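Local coordinates for protein toxin-antitoxin system antitoxin MntA family (Shewanella oneidensis MR-1, PDB 6M6U) that neutralises its cognate toxin HepT by transferring three AMP units in succession from ATP to one toxin tyrosine, using magnesium ions, at residues E[23-27]-E[82-86]; E[16-20]-E[44-50]; E[20-24]-E[99-103]. The protein carries 2 engineered substitutions. One frame throughout, in Å; residues are numbered along the deposited sequence.

Contact 1 (E[23-27]-E[82-86]); sequences IYLFG and LCQQV
Val86 meets two aromatic rings of strand 20-26, one with each methyl. The clearest interaction is a CH-pi contact: CG2 of Val86 lies 3.9 Å from the centroid of the Phe26 ring and only 11° off its normal, over the centre of one face. CG1, placed anti to the backbone N of Val86 (chi1 172°), packs on Tyr24 instead, 3.5 Å from its CD2 and nearly as close to CG. A further apolar contact joins CD1 of Leu82 to CE1 of Phe26 at 3.8 Å.

The polar share is an amide at a ring edge. Gln85 NE2 approaches in the plane of the Phe26 ring, 3.9 Å from CD1, with amide and ring planes nearly perpendicular. Its hydrogen bond goes to Gln89 OE1, which also accepts the N-H of Gly27, the first residue of the GSX(10)DXD motif.

The axis of helix segment 82-86 runs at 88° to that of strand 23-26, and its side chains meet Phe26 at face and edge. The ring also touches Glu41, an engineered residue at a magnesium-binding position. With no hydrogen bond between the two segments, they are joined mainly by apolar and CH-pi contacts, right beside Gly27, where the motif begins.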
ATOM      1  N   ILE E  23      20.486  -7.897  22.655  1.00 49.17           N
ATOM      2  CA  ILE E  23      20.130  -7.965  21.239  1.00 43.47           C
ATOM      3  C   ILE E  23      19.531  -9.338  20.971  1.00 37.14           C
ATOM      4  O   ILE E  23      20.137 -10.360  21.318  1.00 36.42           O
ATOM      5  CB  ILE E  23      21.341  -7.731  20.316  1.00 45.06           C
ATOM      6  CG1 ILE E  23      21.948  -6.345  20.530  1.00 42.48           C
ATOM      7  CG2 ILE E  23      20.938  -7.903  18.862  1.00 42.40           C
ATOM      8  CD1 ILE E  23      23.135  -6.071  19.636  1.00 33.77           C
ATOM      9  N   TYR E  24      18.352  -9.363  20.355  1.00 33.31           N
ATOM     10  CA  TYR E  24      17.718 -10.601  19.923  1.00 36.50           C
ATOM     11  C   TYR E  24      17.389 -10.523  18.448  1.00 38.47           C
ATOM     12  O   TYR E  24      16.898  -9.498  17.960  1.00 39.25           O
ATOM     13  CB  TYR E  24      16.412 -10.903  20.665  1.00 39.29           C
ATOM     14  CG  TYR E  24      16.563 -11.146  22.137  1.00 46.40           C
ATOM     15  CD1 TYR E  24      16.998 -12.371  22.617  1.00 45.89           C
ATOM     16  CD2 TYR E  24      16.253 -10.152  23.049  1.00 47.60           C
ATOM     17  CE1 TYR E  24      17.132 -12.593  23.968  1.00 48.13           C
ATOM     18  CE2 TYR E  24      16.382 -10.364  24.394  1.00 51.65           C
ATOM     19  CZ  TYR E  24      16.824 -11.584  24.851  1.00 51.89           C
ATOM     20  OH  TYR E  24      16.951 -11.789  26.203  1.00 59.58           O
ATOM     21  N   LEU E  25      17.650 -11.620  17.754  1.00 36.19           N
ATOM     22  CA  LEU E  25      17.043 -11.883  16.463  1.00 43.26           C
ATOM     23  C   LEU E  25      15.810 -12.739  16.720  1.00 44.43           C
ATOM     24  O   LEU E  25      15.876 -13.703  17.490  1.00 45.85           O
ATOM     25  CB  LEU E  25      18.037 -12.600  15.548  1.00 42.94           C
ATOM     26  CG  LEU E  25      17.726 -12.780  14.068  1.00 48.20           C
ATOM     27  CD1 LEU E  25      17.759 -11.439  13.332  1.00 48.29           C
ATOM     28  CD2 LEU E  25      18.721 -13.763  13.468  1.00 49.01           C
ATOM     29  N   PHE E  26      14.679 -12.367  16.128  1.00 40.61           N
ATOM     30  CA  PHE E  26      13.463 -13.150  16.311  1.00 39.03           C
ATOM     31  C   PHE E  26      12.717 -13.211  14.983  1.00 45.92           C
ATOM     32  O   PHE E  26      13.204 -12.752  13.946  1.00 53.60           O
ATOM     33  CB  PHE E  26      12.602 -12.593  17.460  1.00 40.37           C
ATOM     34  CG  PHE E  26      11.945 -11.262  17.168  1.00 37.49           C
ATOM     35  CD1 PHE E  26      10.584 -11.193  16.898  1.00 35.11           C
ATOM     36  CD2 PHE E  26      12.677 -10.078  17.202  1.00 32.99           C
ATOM     37  CE1 PHE E  26       9.964  -9.974  16.639  1.00 38.55           C
ATOM     38  CE2 PHE E  26      12.066  -8.855  16.944  1.00 35.41           C
ATOM     39  CZ  PHE E  26      10.704  -8.804  16.662  1.00 38.36           C
ATOM     40  N   GLY E  27      11.532 -13.811  15.015  1.00 47.63           N
ATOM     41  CA  GLY E  27      10.763 -13.923  13.800  1.00 44.84           C
ATOM     42  C   GLY E  27      11.353 -14.938  12.837  1.00 49.66           C
ATOM     43  O   GLY E  27      12.011 -15.911  13.220  1.00 49.66           O
ATOM     44  N   LEU E  82       4.488  -9.176  22.308  1.00 38.16           N
ATOM     45  CA  LEU E  82       5.712  -9.160  21.514  1.00 37.44           C
ATOM     46  C   LEU E  82       6.926  -9.547  22.350  1.00 40.98           C
ATOM     47  O   LEU E  82       7.791 -10.299  21.884  1.00 40.51           O
ATOM     48  CB  LEU E  82       5.913  -7.787  20.872  1.00 40.11           C
ATOM     49  CG  LEU E  82       7.108  -7.666  19.919  1.00 45.55           C
ATOM     50  CD1 LEU E  82       7.148  -8.826  18.929  1.00 32.27           C
ATOM     51  CD2 LEU E  82       7.031  -6.343  19.172  1.00 53.31           C
ATOM     52  N   CYS E  83       7.014  -9.055  23.588  1.00 42.06           N
ATOM     53  CA  CYS E  83       8.118  -9.470  24.450  1.00 40.34           C
ATOM     54  C   CYS E  83       8.113 -10.978  24.663  1.00 37.12           C
ATOM     55  O   CYS E  83       9.175 -11.610  24.703  1.00 38.16           O
ATOM     56  CB  CYS E  83       8.054  -8.733  25.788  1.00 44.88           C
ATOM     57  SG  CYS E  83       8.559  -7.001  25.697  1.00 40.94           S
ATOM     58  N   GLN E  84       6.927 -11.577  24.799  1.00 36.43           N
ATOM     59  CA  GLN E  84       6.849 -13.026  24.962  1.00 35.23           C
ATOM     60  C   GLN E  84       7.368 -13.751  23.724  1.00 41.76           C
ATOM     61  O   GLN E  84       8.073 -14.762  23.837  1.00 42.53           O
ATOM     62  CB  GLN E  84       5.409 -13.439  25.268  1.00 35.41           C
ATOM     63  CG  GLN E  84       5.153 -14.943  25.265  1.00 40.01           C
ATOM     64  CD  GLN E  84       5.518 -15.622  26.582  1.00 52.84           C
ATOM     65  OE1 GLN E  84       6.079 -15.002  27.488  1.00 51.47           O
ATOM     66  NE2 GLN E  84       5.182 -16.901  26.696  1.00 61.30           N
ATOM     67  N   GLN E  85       7.034 -13.251  22.531  1.00 39.17           N
ATOM     68  CA  GLN E  85       7.519 -13.890  21.309  1.00 41.34           C
ATOM     69  C   GLN E  85       9.042 -13.849  21.241  1.00 39.87           C
ATOM     70  O   GLN E  85       9.690 -14.858  20.936  1.00 37.83           O
ATOM     71  CB  GLN E  85       6.909 -13.227  20.074  1.00 43.04           C
ATOM     72  CG  GLN E  85       7.362 -13.891  18.771  1.00 50.93           C
ATOM     73  CD  GLN E  85       6.940 -13.136  17.515  1.00 52.83           C
ATOM     74  OE1 GLN E  85       6.113 -12.223  17.559  1.00 53.98           O
ATOM     75  NE2 GLN E  85       7.513 -13.522  16.384  1.00 57.59           N
ATOM     76  N   VAL E  86       9.632 -12.681  21.523  1.00 37.88           N
ATOM     77  CA  VAL E  86      11.090 -12.566  21.575  1.00 37.17           C
ATOM     78  C   VAL E  86      11.668 -13.565  22.568  1.00 41.14           C
ATOM     79  O   VAL E  86      12.638 -14.268  22.274  1.00 39.22           O
ATOM     80  CB  VAL E  86      11.501 -11.126  21.932  1.00 35.05           C
ATOM     81  CG1 VAL E  86      13.002 -11.046  22.184  1.00 30.29           C
ATOM     82  CG2 VAL E  86      11.087 -10.172  20.821  1.00 32.76           C
TER

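Contact 2 (E[16-20]-E[44-50]); sequences NIPKL and VLAADTL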
ATOM      1  N   ASN E  16      25.515   2.368  17.965  1.00 37.87           N
ATOM      2  CA  ASN E  16      24.468   3.375  17.843  1.00 43.11           C
ATOM      3  C   ASN E  16      23.515   3.459  19.030  1.00 47.34           C
ATOM      4  O   ASN E  16      22.756   4.430  19.113  1.00 47.28           O
ATOM      5  CB  ASN E  16      23.650   3.138  16.563  1.00 43.91           C
ATOM      6  CG  ASN E  16      24.371   3.608  15.317  1.00 45.25           C
ATOM      7  OD1 ASN E  16      24.250   4.765  14.919  1.00 57.20           O
ATOM      8  ND2 ASN E  16      25.125   2.716  14.695  1.00 42.65           N
ATOM      9  N   ILE E  17      23.526   2.496  19.945  1.00 51.06           N
ATOM     10  CA  ILE E  17      22.577   2.530  21.059  1.00 46.09           C
ATOM     11  C   ILE E  17      23.325   2.655  22.379  1.00 44.06           C
ATOM     12  O   ILE E  17      24.044   1.727  22.775  1.00 46.45           O
ATOM     13  CB  ILE E  17      21.672   1.288  21.060  1.00 44.10           C
ATOM     14  CG1 ILE E  17      20.880   1.208  19.757  1.00 37.25           C
ATOM     15  CG2 ILE E  17      20.719   1.341  22.244  1.00 44.30           C
ATOM     16  CD1 ILE E  17      20.017  -0.027  19.636  1.00 30.51           C
ATOM     17  N   PRO E  18      23.180   3.768  23.095  1.00 48.32           N
ATOM     18  CA  PRO E  18      23.848   3.895  24.394  1.00 49.63           C
ATOM     19  C   PRO E  18      23.289   2.913  25.410  1.00 52.23           C
ATOM     20  O   PRO E  18      22.082   2.658  25.456  1.00 53.06           O
ATOM     21  CB  PRO E  18      23.555   5.344  24.804  1.00 49.79           C
ATOM     22  CG  PRO E  18      22.301   5.691  24.069  1.00 49.25           C
ATOM     23  CD  PRO E  18      22.387   4.963  22.755  1.00 48.26           C
ATOM     24  N   LYS E  19      24.187   2.362  26.228  1.00 59.04           N
ATOM     25  CA  LYS E  19      23.814   1.492  27.346  1.00 62.75           C
ATOM     26  C   LYS E  19      22.976   0.304  26.878  1.00 60.93           C
ATOM     27  O   LYS E  19      22.022  -0.109  27.542  1.00 59.18           O
ATOM     28  CB  LYS E  19      23.079   2.277  28.432  1.00 65.77           C
ATOM     29  CG  LYS E  19      23.888   3.416  29.019  1.00 73.15           C
ATOM     30  CD  LYS E  19      22.990   4.369  29.772  1.00 79.69           C
ATOM     31  CE  LYS E  19      21.954   4.969  28.837  1.00 85.12           C
ATOM     32  NZ  LYS E  19      20.803   5.524  29.589  1.00 87.66           N
ATOM     33  N   LEU E  20      23.336  -0.240  25.718  1.00 57.83           N
ATOM     34  CA  LEU E  20      22.665  -1.421  25.196  1.00 49.62           C
ATOM     35  C   LEU E  20      22.840  -2.594  26.153  1.00 45.11           C
ATOM     36  O   LEU E  20      23.886  -2.745  26.787  1.00 45.89           O
ATOM     37  CB  LEU E  20      23.229  -1.762  23.821  1.00 47.78           C
ATOM     38  CG  LEU E  20      22.555  -2.840  22.983  1.00 47.30           C
ATOM     39  CD1 LEU E  20      21.114  -2.465  22.699  1.00 44.21           C
ATOM     40  CD2 LEU E  20      23.335  -3.001  21.687  1.00 48.75           C
ATOM     41  N   VAL E  44      15.864  -5.071  20.883  1.00 36.31           N
ATOM     42  CA  VAL E  44      16.942  -4.582  21.728  1.00 38.50           C
ATOM     43  C   VAL E  44      16.355  -4.115  23.048  1.00 43.32           C
ATOM     44  O   VAL E  44      15.214  -3.645  23.120  1.00 44.89           O
ATOM     45  CB  VAL E  44      17.745  -3.440  21.061  1.00 33.50           C
ATOM     46  CG1 VAL E  44      18.585  -3.983  19.918  1.00 32.05           C
ATOM     47  CG2 VAL E  44      16.805  -2.355  20.561  1.00 31.73           C
ATOM     48  N   LEU E  45      17.143  -4.270  24.103  1.00 47.35           N
ATOM     49  CA  LEU E  45      16.868  -3.654  25.388  1.00 44.45           C
ATOM     50  C   LEU E  45      18.060  -2.782  25.734  1.00 45.31           C
ATOM     51  O   LEU E  45      19.202  -3.254  25.726  1.00 47.95           O
ATOM     52  CB  LEU E  45      16.629  -4.699  26.483  1.00 45.34           C
ATOM     53  CG  LEU E  45      16.207  -4.149  27.852  1.00 43.55           C
ATOM     54  CD1 LEU E  45      14.824  -3.511  27.779  1.00 40.38           C
ATOM     55  CD2 LEU E  45      16.238  -5.241  28.909  1.00 36.95           C
ATOM     56  N   ALA E  46      17.797  -1.512  26.001  1.00 45.56           N
ATOM     57  CA  ALA E  46      18.792  -0.582  26.501  1.00 44.95           C
ATOM     58  C   ALA E  46      18.342  -0.070  27.865  1.00 47.98           C
ATOM     59  O   ALA E  46      17.216  -0.323  28.306  1.00 47.89           O
ATOM     60  CB  ALA E  46      19.004   0.579  25.522  1.00 30.36           C
ATOM     61  N   ALA E  47      19.237   0.663  28.534  1.00 48.78           N
ATOM     62  CA  ALA E  47      18.902   1.217  29.843  1.00 52.12           C
ATOM     63  C   ALA E  47      17.705   2.157  29.759  1.00 55.97           C
ATOM     64  O   ALA E  47      16.822   2.130  30.626  1.00 56.21           O
ATOM     65  CB  ALA E  47      20.110   1.940  30.439  1.00 48.93           C
ATOM     66  N   ASP E  48      17.654   2.994  28.726  1.00 58.95           N
ATOM     67  CA  ASP E  48      16.521   3.872  28.478  1.00 60.74           C
ATOM     68  C   ASP E  48      15.730   3.389  27.272  1.00 59.24           C
ATOM     69  O   ASP E  48      16.237   2.657  26.414  1.00 55.37           O
ATOM     70  CB  ASP E  48      16.965   5.318  28.223  1.00 69.71           C
ATOM     71  CG  ASP E  48      17.833   5.869  29.326  1.00 84.06           C
ATOM     72  OD1 ASP E  48      18.780   6.620  29.006  1.00 89.47           O
ATOM     73  OD2 ASP E  48      17.575   5.559  30.509  1.00 90.63           O
ATOM     74  N   THR E  49      14.473   3.822  27.213  1.00 61.21           N
ATOM     75  CA  THR E  49      13.705   3.682  25.987  1.00 61.91           C
ATOM     76  C   THR E  49      14.386   4.478  24.883  1.00 63.17           C
ATOM     77  O   THR E  49      14.889   5.582  25.112  1.00 66.72           O
ATOM     78  CB  THR E  49      12.276   4.192  26.176  1.00 64.40           C
ATOM     79  OG1 THR E  49      12.314   5.602  26.416  1.00 74.35           O
ATOM     80  CG2 THR E  49      11.597   3.511  27.350  1.00 64.13           C
ATOM     81  N   LEU E  50      14.416   3.909  23.684  1.00 55.44           N
ATOM     82  CA  LEU E  50      14.949   4.631  22.544  1.00 49.23           C
ATOM     83  C   LEU E  50      13.933   5.661  22.080  1.00 45.89           C
ATOM     84  O   LEU E  50      12.723   5.475  22.228  1.00 46.37           O
ATOM     85  CB  LEU E  50      15.274   3.682  21.388  1.00 48.51           C
ATOM     86  CG  LEU E  50      15.974   2.348  21.667  1.00 57.63           C
ATOM     87  CD1 LEU E  50      16.353   1.677  20.353  1.00 61.90           C
ATOM     88  CD2 LEU E  50      17.195   2.509  22.558  1.00 60.09           C
TER
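Ile17 reaches across to strand 40-46 with both of its branches. Its CG2, anti to the backbone N, touches Leu50 CD2 at 3.7 Å and Ala46 CB at 3.8 Å, while CD1 points tip to tip at Val44 CG2. Leu50 crosses Ile17 at about a right angle; the isoleucine thus contacts both Val44 and Ala46 of the strand and Leu50 of the loop that follows it. Leu20 adds a further apolar contact: its CD1 lies 3.9 Å from Val44 CB. Leu58 of helix 52-66 also packs on Ile17.

The backbones meet where the type II turn Ile17-Leu20 delivers the chain into strand 20-26. Leu20 and Ala46 form an antiparallel non-hydrogen-bonded pair with their CA atoms 4.2 Å apart. Next to it Lys19 O takes the N-H of Ala47 at 3.1 Å, with an N-H...O angle of 144° and the donor tilted 34° from the carbonyl plane; CA of Ala46 makes a CA-H...O contact with the same oxygen.

The outer side is solvent-facing, with Lys19 and Asp48 both exposed. The Lys19 chain runs past the methyl of Ala47, its CB 3.6 Å from Ala47 CB, then bends at chi3 (-61°) to bring NZ to Asp48. The opposite charges are placed to form a salt bridge through OD1, although the modelled NZ-OD1 separation is too short to be taken literally.

Between two exposed residues such a bridge is probably modest in strength. The chemistry implies that buried aliphatic groups and the backbone pairing hold the strand entry, while the ion pair may close its solvent edge.

Contact 3 (E[20-24]-E[99-103]); sequences LQLIY and DDELF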
ATOM      1  N   LEU E  20      23.336  -0.240  25.718  1.00 57.83           N
ATOM      2  CA  LEU E  20      22.665  -1.421  25.196  1.00 49.62           C
ATOM      3  C   LEU E  20      22.840  -2.594  26.153  1.00 45.11           C
ATOM      4  O   LEU E  20      23.886  -2.745  26.787  1.00 45.89           O
ATOM      5  CB  LEU E  20      23.229  -1.762  23.821  1.00 47.78           C
ATOM      6  CG  LEU E  20      22.555  -2.840  22.983  1.00 47.30           C
ATOM      7  CD1 LEU E  20      21.114  -2.465  22.699  1.00 44.21           C
ATOM      8  CD2 LEU E  20      23.335  -3.001  21.687  1.00 48.75           C
ATOM      9  N   GLN E  21      21.814  -3.418  26.263  1.00 44.16           N
ATOM     10  CA  GLN E  21      21.877  -4.539  27.194  1.00 47.27           C
ATOM     11  C   GLN E  21      21.584  -5.880  26.545  1.00 46.86           C
ATOM     12  O   GLN E  21      22.178  -6.885  26.939  1.00 50.52           O
ATOM     13  CB  GLN E  21      20.904  -4.312  28.365  1.00 50.78           C
ATOM     14  CG  GLN E  21      21.261  -3.124  29.242  1.00 57.94           C
ATOM     15  CD  GLN E  21      20.125  -2.703  30.154  1.00 64.11           C
ATOM     16  OE1 GLN E  21      18.997  -3.178  30.022  1.00 68.98           O
ATOM     17  NE2 GLN E  21      20.415  -1.800  31.083  1.00 65.71           N
ATOM     18  N   LEU E  22      20.674  -5.930  25.573  1.00 42.57           N
ATOM     19  CA  LEU E  22      20.277  -7.192  24.967  1.00 43.04           C
ATOM     20  C   LEU E  22      19.998  -6.978  23.489  1.00 44.01           C
ATOM     21  O   LEU E  22      19.363  -5.991  23.114  1.00 45.25           O
ATOM     22  CB  LEU E  22      19.029  -7.776  25.656  1.00 38.90           C
ATOM     23  CG  LEU E  22      19.173  -8.234  27.113  1.00 37.54           C
ATOM     24  CD1 LEU E  22      17.812  -8.381  27.779  1.00 43.24           C
ATOM     25  CD2 LEU E  22      19.959  -9.538  27.223  1.00 32.03           C
ATOM     26  N   ILE E  23      20.486  -7.897  22.655  1.00 49.17           N
ATOM     27  CA  ILE E  23      20.130  -7.965  21.239  1.00 43.47           C
ATOM     28  C   ILE E  23      19.531  -9.338  20.971  1.00 37.14           C
ATOM     29  O   ILE E  23      20.137 -10.360  21.318  1.00 36.42           O
ATOM     30  CB  ILE E  23      21.341  -7.731  20.316  1.00 45.06           C
ATOM     31  CG1 ILE E  23      21.948  -6.345  20.530  1.00 42.48           C
ATOM     32  CG2 ILE E  23      20.938  -7.903  18.862  1.00 42.40           C
ATOM     33  CD1 ILE E  23      23.135  -6.071  19.636  1.00 33.77           C
ATOM     34  N   TYR E  24      18.352  -9.363  20.355  1.00 33.31           N
ATOM     35  CA  TYR E  24      17.718 -10.601  19.923  1.00 36.50           C
ATOM     36  C   TYR E  24      17.389 -10.523  18.448  1.00 38.47           C
ATOM     37  O   TYR E  24      16.898  -9.498  17.960  1.00 39.25           O
ATOM     38  CB  TYR E  24      16.412 -10.903  20.665  1.00 39.29           C
ATOM     39  CG  TYR E  24      16.563 -11.146  22.137  1.00 46.40           C
ATOM     40  CD1 TYR E  24      16.998 -12.371  22.617  1.00 45.89           C
ATOM     41  CD2 TYR E  24      16.253 -10.152  23.049  1.00 47.60           C
ATOM     42  CE1 TYR E  24      17.132 -12.593  23.968  1.00 48.13           C
ATOM     43  CE2 TYR E  24      16.382 -10.364  24.394  1.00 51.65           C
ATOM     44  CZ  TYR E  24      16.824 -11.584  24.851  1.00 51.89           C
ATOM     45  OH  TYR E  24      16.951 -11.789  26.203  1.00 59.58           O
ATOM     46  N   ASP E  99      21.088 -10.647  32.283  1.00 53.39           N
ATOM     47  CA  ASP E  99      20.108  -9.706  31.751  1.00 51.13           C
ATOM     48  C   ASP E  99      19.067 -10.418  30.899  1.00 40.06           C
ATOM     49  O   ASP E  99      17.896 -10.025  30.891  1.00 41.42           O
ATOM     50  CB  ASP E  99      20.798  -8.606  30.943  1.00 52.76           C
ATOM     51  CG  ASP E  99      21.432  -7.543  31.825  1.00 59.73           C
ATOM     52  OD1 ASP E  99      21.153  -7.533  33.041  1.00 68.98           O
ATOM     53  OD2 ASP E  99      22.192  -6.701  31.301  1.00 57.66           O
ATOM     54  N   ASP E 100      19.464 -11.472  30.188  1.00 41.57           N
ATOM     55  CA  ASP E 100      18.496 -12.237  29.411  1.00 47.37           C
ATOM     56  C   ASP E 100      17.491 -12.929  30.320  1.00 42.61           C
ATOM     57  O   ASP E 100      16.302 -13.016  29.994  1.00 43.19           O
ATOM     58  CB  ASP E 100      19.216 -13.257  28.527  1.00 44.63           C
ATOM     59  CG  ASP E 100      18.301 -14.379  28.063  1.00 49.76           C
ATOM     60  OD1 ASP E 100      17.554 -14.183  27.084  1.00 47.44           O
ATOM     61  OD2 ASP E 100      18.330 -15.466  28.684  1.00 59.05           O
ATOM     62  N   GLU E 101      17.947 -13.420  31.469  1.00 44.82           N
ATOM     63  CA  GLU E 101      17.061 -14.158  32.361  1.00 46.77           C
ATOM     64  C   GLU E 101      16.153 -13.222  33.150  1.00 47.14           C
ATOM     65  O   GLU E 101      14.976 -13.542  33.368  1.00 48.11           O
ATOM     66  CB  GLU E 101      17.891 -15.049  33.283  1.00 48.86           C
ATOM     67  CG  GLU E 101      18.652 -16.121  32.505  1.00 55.35           C
ATOM     68  CD  GLU E 101      19.715 -16.834  33.326  1.00 68.96           C
ATOM     69  OE1 GLU E 101      20.230 -17.867  32.846  1.00 74.15           O
ATOM     70  OE2 GLU E 101      20.036 -16.370  34.442  1.00 73.09           O
ATOM     71  N   LEU E 102      16.674 -12.066  33.576  1.00 45.21           N
ATOM     72  CA  LEU E 102      15.821 -11.049  34.188  1.00 47.46           C
ATOM     73  C   LEU E 102      14.672 -10.685  33.262  1.00 47.07           C
ATOM     74  O   LEU E 102      13.502 -10.696  33.663  1.00 44.33           O
ATOM     75  CB  LEU E 102      16.636  -9.800  34.529  1.00 46.51           C
ATOM     76  CG  LEU E 102      17.721  -9.916  35.601  1.00 49.29           C
ATOM     77  CD1 LEU E 102      18.552  -8.638  35.650  1.00 56.88           C
ATOM     78  CD2 LEU E 102      17.112 -10.203  36.953  1.00 39.86           C
ATOM     79  N   PHE E 103      14.995 -10.380  32.001  1.00 46.88           N
ATOM     80  CA  PHE E 103      13.974  -9.990  31.035  1.00 48.25           C
ATOM     81  C   PHE E 103      12.975 -11.116  30.793  1.00 51.18           C
ATOM     82  O   PHE E 103      11.761 -10.879  30.742  1.00 57.03           O
ATOM     83  CB  PHE E 103      14.643  -9.569  29.728  1.00 47.75           C
ATOM     84  CG  PHE E 103      13.687  -9.353  28.598  1.00 47.45           C
ATOM     85  CD1 PHE E 103      12.786  -8.302  28.631  1.00 44.84           C
ATOM     86  CD2 PHE E 103      13.696 -10.196  27.498  1.00 49.12           C
ATOM     87  CE1 PHE E 103      11.907  -8.092  27.591  1.00 46.44           C
ATOM     88  CE2 PHE E 103      12.816  -9.990  26.444  1.00 52.51           C
ATOM     89  CZ  PHE E 103      11.922  -8.938  26.492  1.00 51.09           C
TER
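Leu22 overlaps Asp99, Asp100 and Phe103 on one side of helix segment 99-103 with both methyls. CD1 sits 3.5 Å from the backbone oxygen of Asp99 and 3.9 Å from CB of Phe103; CD2 lies against the same peptide, 3.6 Å from Asp100 N. With CG anti to its own carbonyl carbon (chi1 -66°), the two methyls come against the helix and meet mostly backbone and CB atoms. Beside it, CB of Gln21 comes within 4.0 Å of Asp99 OD2, a loose contact at the margin.

That Gln21 and Leu22, adjacent in sequence, both turn toward the helix follows from a classic beta bulge: the two residues together face Leu45 on the neighbouring antiparallel strand of the nucleotidyltransferase sheet. Helix segment 99-103 runs at 76° to strand 20-24, their axes 9.0 Å apart at closest.

Further along, Tyr24 donates its hydroxyl proton to Asp100 OD1 over 2.6 Å. The donor meets OD1 on its anti side and 15° out of the carboxylate plane, while the carboxylate oxygen lies near the plane of the phenol ring, at its edge. Phe103 slides past the tyrosine in the opposite direction, with its CD2 4.1 Å from Tyr24 CE2. Helix 97-125 is important for the interaction with the toxin, and OD1 of Asp100 is also salt-bridged to Arg59 of a neighbouring HepT toxin chain, so phenol and guanidinium would together stabilise its negative charge.

In the fold
From the N terminus, contact 2 comes first: the turn after helix 6-16 meets the end of strand 40-46, closing a loop that holds most of strand 20-26, the GSX(10)DXD motif (both aspartates replaced by glutamate here) and the start of strand 40-46. Contact 1 starts within that loop, at 23-27, but ends beyond it at helix 80-89, so the two cross. Contact 3 starts on the same strand, sharing residues with both, and runs on past helix 80-89 to helix 97-125, closing the longest loop. Cys83 and Phe103 pack together, joining contacts 1 and 3; Leu45 is probably hydrogen-bonded to Gln21 and Leu22, joining contacts 2 and 3. Strand 20-26 thereby ties the sheet to both helices.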